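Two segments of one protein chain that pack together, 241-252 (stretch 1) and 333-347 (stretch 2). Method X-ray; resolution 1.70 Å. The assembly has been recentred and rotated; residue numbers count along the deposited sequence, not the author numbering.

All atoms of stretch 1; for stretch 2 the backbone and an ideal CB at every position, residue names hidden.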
# COMPACT_ATOMS: atom_id res chain seq x y z
N ALA A 241 -5.31 -9.64 -12.00
CA ALA A 241 -6.39 -10.62 -11.84
C ALA A 241 -6.96 -10.66 -10.42
O ALA A 241 -8.16 -10.86 -10.24
CB ALA A 241 -5.90 -12.01 -12.26
N VAL A 242 -6.10 -10.45 -9.43
CA VAL A 242 -6.51 -10.44 -8.02
C VAL A 242 -6.96 -9.04 -7.58
O VAL A 242 -7.93 -8.91 -6.83
CB VAL A 242 -5.37 -10.96 -7.10
CG1 VAL A 242 -5.68 -10.69 -5.63
CG2 VAL A 242 -5.15 -12.45 -7.32
N MET A 243 -6.27 -8.01 -8.06
CA MET A 243 -6.48 -6.65 -7.56
C MET A 243 -7.54 -5.83 -8.31
O MET A 243 -8.02 -4.82 -7.77
CB MET A 243 -5.15 -5.89 -7.47
CG MET A 243 -4.12 -6.58 -6.59
SD MET A 243 -2.80 -5.49 -6.01
CE MET A 243 -3.55 -4.80 -4.54
N ASN A 244 -7.90 -6.25 -9.52
CA ASN A 244 -8.93 -5.56 -10.32
C ASN A 244 -10.25 -5.36 -9.58
O ASN A 244 -10.86 -4.30 -9.65
CB ASN A 244 -9.20 -6.30 -11.64
CG ASN A 244 -8.43 -5.71 -12.81
OD1 ASN A 244 -7.92 -4.59 -12.75
ND2 ASN A 244 -8.35 -6.48 -13.90
N ASN A 245 -10.68 -6.41 -8.88
CA ASN A 245 -11.87 -6.36 -8.04
C ASN A 245 -11.56 -6.85 -6.63
O ASN A 245 -12.30 -7.66 -6.05
CB ASN A 245 -13.02 -7.16 -8.67
CG ASN A 245 -13.51 -6.55 -9.97
OD1 ASN A 245 -13.48 -7.19 -11.02
ND2 ASN A 245 -13.97 -5.30 -9.91
N GLY A 246 -10.46 -6.34 -6.08
CA GLY A 246 -9.99 -6.73 -4.75
C GLY A 246 -10.84 -6.20 -3.61
O GLY A 246 -10.79 -6.72 -2.49
N GLY A 247 -11.62 -5.16 -3.89
CA GLY A 247 -12.53 -4.56 -2.91
C GLY A 247 -11.79 -4.00 -1.71
O GLY A 247 -10.87 -3.20 -1.87
N LEU A 248 -12.19 -4.44 -0.52
CA LEU A 248 -11.50 -4.06 0.71
C LEU A 248 -10.41 -5.07 1.04
O LEU A 248 -10.62 -6.28 0.93
CB LEU A 248 -12.49 -3.94 1.87
CG LEU A 248 -12.00 -3.29 3.17
CD1 LEU A 248 -11.77 -1.79 3.00
CD2 LEU A 248 -12.98 -3.55 4.30
N ALA A 249 -9.25 -4.57 1.43
CA ALA A 249 -8.10 -5.41 1.76
C ALA A 249 -7.44 -4.99 3.06
O ALA A 249 -7.51 -3.82 3.46
CB ALA A 249 -7.09 -5.39 0.62
N MET A 250 -6.81 -5.95 3.73
CA MET A 250 -6.05 -5.70 4.95
C MET A 250 -4.74 -6.47 4.91
O MET A 250 -4.60 -7.44 4.16
CB MET A 250 -6.86 -6.06 6.20
CG MET A 250 -8.02 -5.13 6.48
SD MET A 250 -8.99 -5.63 7.91
CE MET A 250 -10.42 -4.56 7.73
N ILE A 251 -3.77 -6.04 5.72
CA ILE A 251 -2.43 -6.65 5.70
C ILE A 251 -2.07 -7.39 6.98
O ILE A 251 -2.62 -7.13 8.05
CB ILE A 251 -1.31 -5.61 5.37
CG1 ILE A 251 -1.10 -4.63 6.53
CG2 ILE A 251 -1.62 -4.88 4.06
CD1 ILE A 251 0.19 -3.82 6.44
N GLY A 252 -1.15 -8.34 6.83
CA GLY A 252 -0.53 -9.02 7.95
C GLY A 252 0.97 -9.08 7.71
O GLY A 252 1.41 -9.43 6.61
N UNK A 333 7.37 -11.94 6.02
CA UNK A 333 6.22 -12.26 5.19
C UNK A 333 5.21 -11.11 5.21
O UNK A 333 4.73 -10.71 6.27
CB UNK A 333 5.56 -13.56 5.66
N UNK A 334 4.91 -10.59 4.02
CA UNK A 334 3.82 -9.64 3.85
C UNK A 334 2.63 -10.35 3.23
O UNK A 334 2.73 -10.95 2.16
CB UNK A 334 4.25 -8.45 2.99
N UNK A 335 1.50 -10.29 3.93
CA UNK A 335 0.26 -10.88 3.46
C UNK A 335 -0.77 -9.77 3.24
O UNK A 335 -1.03 -8.97 4.14
CB UNK A 335 -0.26 -11.92 4.45
N UNK A 336 -1.33 -9.72 2.03
CA UNK A 336 -2.41 -8.78 1.72
C UNK A 336 -3.65 -9.58 1.34
O UNK A 336 -3.69 -10.22 0.29
CB UNK A 336 -2.01 -7.82 0.60
N UNK A 337 -4.65 -9.54 2.21
CA UNK A 337 -5.87 -10.32 2.06
C UNK A 337 -6.97 -9.44 1.45
O UNK A 337 -7.27 -8.37 1.97
CB UNK A 337 -6.31 -10.89 3.41
N UNK A 338 -7.56 -9.91 0.35
CA UNK A 338 -8.54 -9.10 -0.40
C UNK A 338 -9.96 -9.66 -0.34
O UNK A 338 -10.17 -10.83 -0.00
CB UNK A 338 -8.11 -8.99 -1.86
N UNK A 339 -10.93 -8.81 -0.66
CA UNK A 339 -12.34 -9.20 -0.72
C UNK A 339 -13.00 -9.40 0.63
O UNK A 339 -13.92 -10.22 0.75
CB UNK A 339 -12.48 -10.49 -1.53
N UNK A 340 -12.56 -8.65 1.63
CA UNK A 340 -13.07 -8.80 3.00
C UNK A 340 -14.21 -7.84 3.36
O UNK A 340 -14.62 -7.77 4.52
CB UNK A 340 -11.92 -8.60 3.99
N UNK A 341 -14.72 -7.11 2.36
CA UNK A 341 -15.79 -6.13 2.58
C UNK A 341 -17.11 -6.75 3.08
O UNK A 341 -17.92 -6.07 3.70
CB UNK A 341 -16.05 -5.37 1.28
N UNK A 342 -17.30 -8.04 2.79
CA UNK A 342 -18.50 -8.76 3.22
C UNK A 342 -18.52 -9.04 4.72
O UNK A 342 -19.57 -9.35 5.29
CB UNK A 342 -18.61 -10.08 2.46
N UNK A 343 -17.36 -8.92 5.36
CA UNK A 343 -17.22 -9.16 6.80
C UNK A 343 -16.94 -7.87 7.58
O UNK A 343 -16.65 -7.92 8.78
CB UNK A 343 -16.10 -10.17 7.05
N UNK A 344 -17.02 -6.73 6.90
CA UNK A 344 -16.72 -5.43 7.49
C UNK A 344 -17.84 -4.42 7.22
O UNK A 344 -18.38 -4.36 6.11
CB UNK A 344 -15.39 -4.90 6.95
N UNK A 345 -18.18 -3.64 8.24
CA UNK A 345 -19.13 -2.54 8.11
C UNK A 345 -18.44 -1.20 8.39
O UNK A 345 -17.70 -1.07 9.37
CB UNK A 345 -20.31 -2.74 9.06
N UNK A 346 -18.68 -0.22 7.52
CA UNK A 346 -18.14 1.12 7.67
C UNK A 346 -19.02 1.95 8.61
O UNK A 346 -20.20 2.16 8.33
CB UNK A 346 -18.02 1.80 6.31
N UNK A 347 -18.44 2.39 9.73
CA UNK A 347 -19.15 3.26 10.68
C UNK A 347 -18.37 4.55 10.92
O UNK A 347 -17.21 4.65 10.50
CB UNK A 347 -19.38 2.53 12.01

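Position 333 lies in an extended strand; its CB points sideways, with nothing of stretch 1 within 5.5 Å. Beta-branched residues suit such backbone angles; it is Val333.

At 334 the CB again points sideways, but a longer apolar chain could reach back to Ile251. Leu334 does so, its CD1 lying 4.3 Å from Ile251 CB.

Position 335 pairs with Gly252 through two backbone hydrogen bonds, each 2.8 Å: Gly252 N to 335 O, and 335 N to Gly252 O. Stretch 1 sets no upper limit on size here, so several apolar residues would suit. Leu335 makes its closest side-chain contact with stretch 1 through its CB, 3.7 Å from Gly252 O.

Position 336 turns to the other face, shared with Ala249 and Ile251. Its ideal CB is 4.6 Å from Ile251 CG2, so a compact, branched apolar residue would suit the strand angles and the neighbours. In Val336, CG2 lies 3.9 Å from Ile251 CG2 and CG1 lies 4.2 Å from Ala249 CB.

At 337 the CB returns to the face of Met250, and the backbone bonds to Met250: 337 N to Met250 O, 2.9 Å, and Met250 N to 337 O, 3.0 Å. Valine, isoleucine or leucine would be plausible. The residue is Ile337, whose side-chain end leads away from stretch 1.

Position 338 lies on the Ala249 face, its ideal CB 3.6 Å from Gly246 O and 4.5 Å from Ala249 CB. A small residue fits, and one both polar and apolar could use the mixed surroundings. Thr338 places CG2 3.9 Å from Ala249 CB, while OG1 is 2.8 Å from water 1, which donates to Val242 O over 2.7 Å.

Position 339 has phi 74°, which by itself favours glycine, though asparagine can also adopt it. Gly339 turns the chain, its N donating to Gly246 O at 2.8 Å.

At 340 the backbone N donates to Leu248 O, 3.1 Å. The sideways CB lies near Leu248, inviting a modest apolar group; Val340 brings CG2 to 4.2 Å from Leu248 CD2.

From 341 a flexible polar chain could reach the free N of Leu248, so an acceptor is wanted. Gln341 supplies one: Leu248 N donates to its OE1 at 2.8 Å. Its NE2 donates to water 2 at 2.8 Å, and that water donates to Asn245 O at 2.7 Å.

Positions 342 and 343 offer no contact and could hold many polar residues; they are Ser342 and Arg343.

At 344 the CB points toward stretch 1, 3.8 Å from Leu248 CD2, calling for a branched aliphatic. Ile344 sets CG2 3.8 Å from Leu248 CD2 and CD1 3.9 Å from Met250 CE.

Position 345 points away, suiting a polar residue: Glu345.

The CB at 346 is distant, so only a long side chain could reach Leu248. Phe346 does, its CZ 3.9 Å from Leu248 CD1, which meets the ring at its edge.

Position 347 is out of reach; it is Thr347.

Stretch 2, residues 333-347: VLLVITGVQSRIEFT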
# COMPACT_ATOMS: atom_id res chain seq x y z
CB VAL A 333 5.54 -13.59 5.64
CG1 VAL A 333 4.22 -13.81 4.89
CG2 VAL A 333 6.47 -14.77 5.42
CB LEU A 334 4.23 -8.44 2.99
CG LEU A 334 3.10 -7.48 2.57
CD1 LEU A 334 2.56 -6.69 3.77
CD2 LEU A 334 3.56 -6.53 1.47
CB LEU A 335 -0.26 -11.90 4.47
CG LEU A 335 -1.55 -12.67 4.18
CD1 LEU A 335 -1.39 -13.62 3.00
CD2 LEU A 335 -1.99 -13.44 5.42
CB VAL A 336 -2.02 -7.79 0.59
CG1 VAL A 336 -3.17 -6.83 0.30
CG2 VAL A 336 -0.77 -7.01 0.96
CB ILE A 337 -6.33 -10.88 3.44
CG1 ILE A 337 -5.29 -11.87 4.00
CG2 ILE A 337 -7.71 -11.51 3.36
CD1 ILE A 337 -5.14 -13.17 3.23
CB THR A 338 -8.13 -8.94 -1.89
OG1 THR A 338 -8.13 -10.22 -2.54
CG2 THR A 338 -6.74 -8.31 -2.01
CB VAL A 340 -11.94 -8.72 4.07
CG1 VAL A 340 -10.95 -9.86 3.91
CG2 VAL A 340 -11.23 -7.36 4.03
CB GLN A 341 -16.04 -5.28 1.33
CG GLN A 341 -16.49 -6.04 0.08
CD GLN A 341 -15.33 -6.49 -0.80
OE1 GLN A 341 -14.17 -6.47 -0.39
NE2 GLN A 341 -15.65 -6.89 -2.03
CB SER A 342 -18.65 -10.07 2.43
OG SER A 342 -17.54 -10.92 2.63
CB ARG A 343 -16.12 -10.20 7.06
CG ARG A 343 -16.32 -11.54 6.36
CD ARG A 343 -17.42 -12.38 7.00
NE ARG A 343 -17.64 -13.63 6.28
CZ ARG A 343 -17.04 -14.79 6.56
NH1 ARG A 343 -16.17 -14.88 7.55
NH2 ARG A 343 -17.32 -15.87 5.84
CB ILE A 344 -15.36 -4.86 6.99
CG1 ILE A 344 -14.18 -5.71 7.49
CG2 ILE A 344 -15.18 -3.38 7.37
CD1 ILE A 344 -13.95 -5.69 9.01
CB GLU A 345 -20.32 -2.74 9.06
CG GLU A 345 -21.50 -1.81 8.80
CD GLU A 345 -22.66 -2.04 9.76
OE1 GLU A 345 -22.41 -2.19 10.97
OE2 GLU A 345 -23.82 -2.05 9.30
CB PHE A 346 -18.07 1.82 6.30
CG PHE A 346 -16.90 1.39 5.44
CD1 PHE A 346 -16.32 0.13 5.57
CD2 PHE A 346 -16.41 2.25 4.46
CE1 PHE A 346 -15.25 -0.25 4.76
CE2 PHE A 346 -15.35 1.87 3.64
CZ PHE A 346 -14.77 0.62 3.79
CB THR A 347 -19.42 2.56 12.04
OG1 THR A 347 -18.19 2.39 12.75
CG2 THR A 347 -20.10 1.21 11.85
O HOH W 1 -9.10 -10.66 -5.13
O HOH W 2 -14.00 -8.00 -3.96
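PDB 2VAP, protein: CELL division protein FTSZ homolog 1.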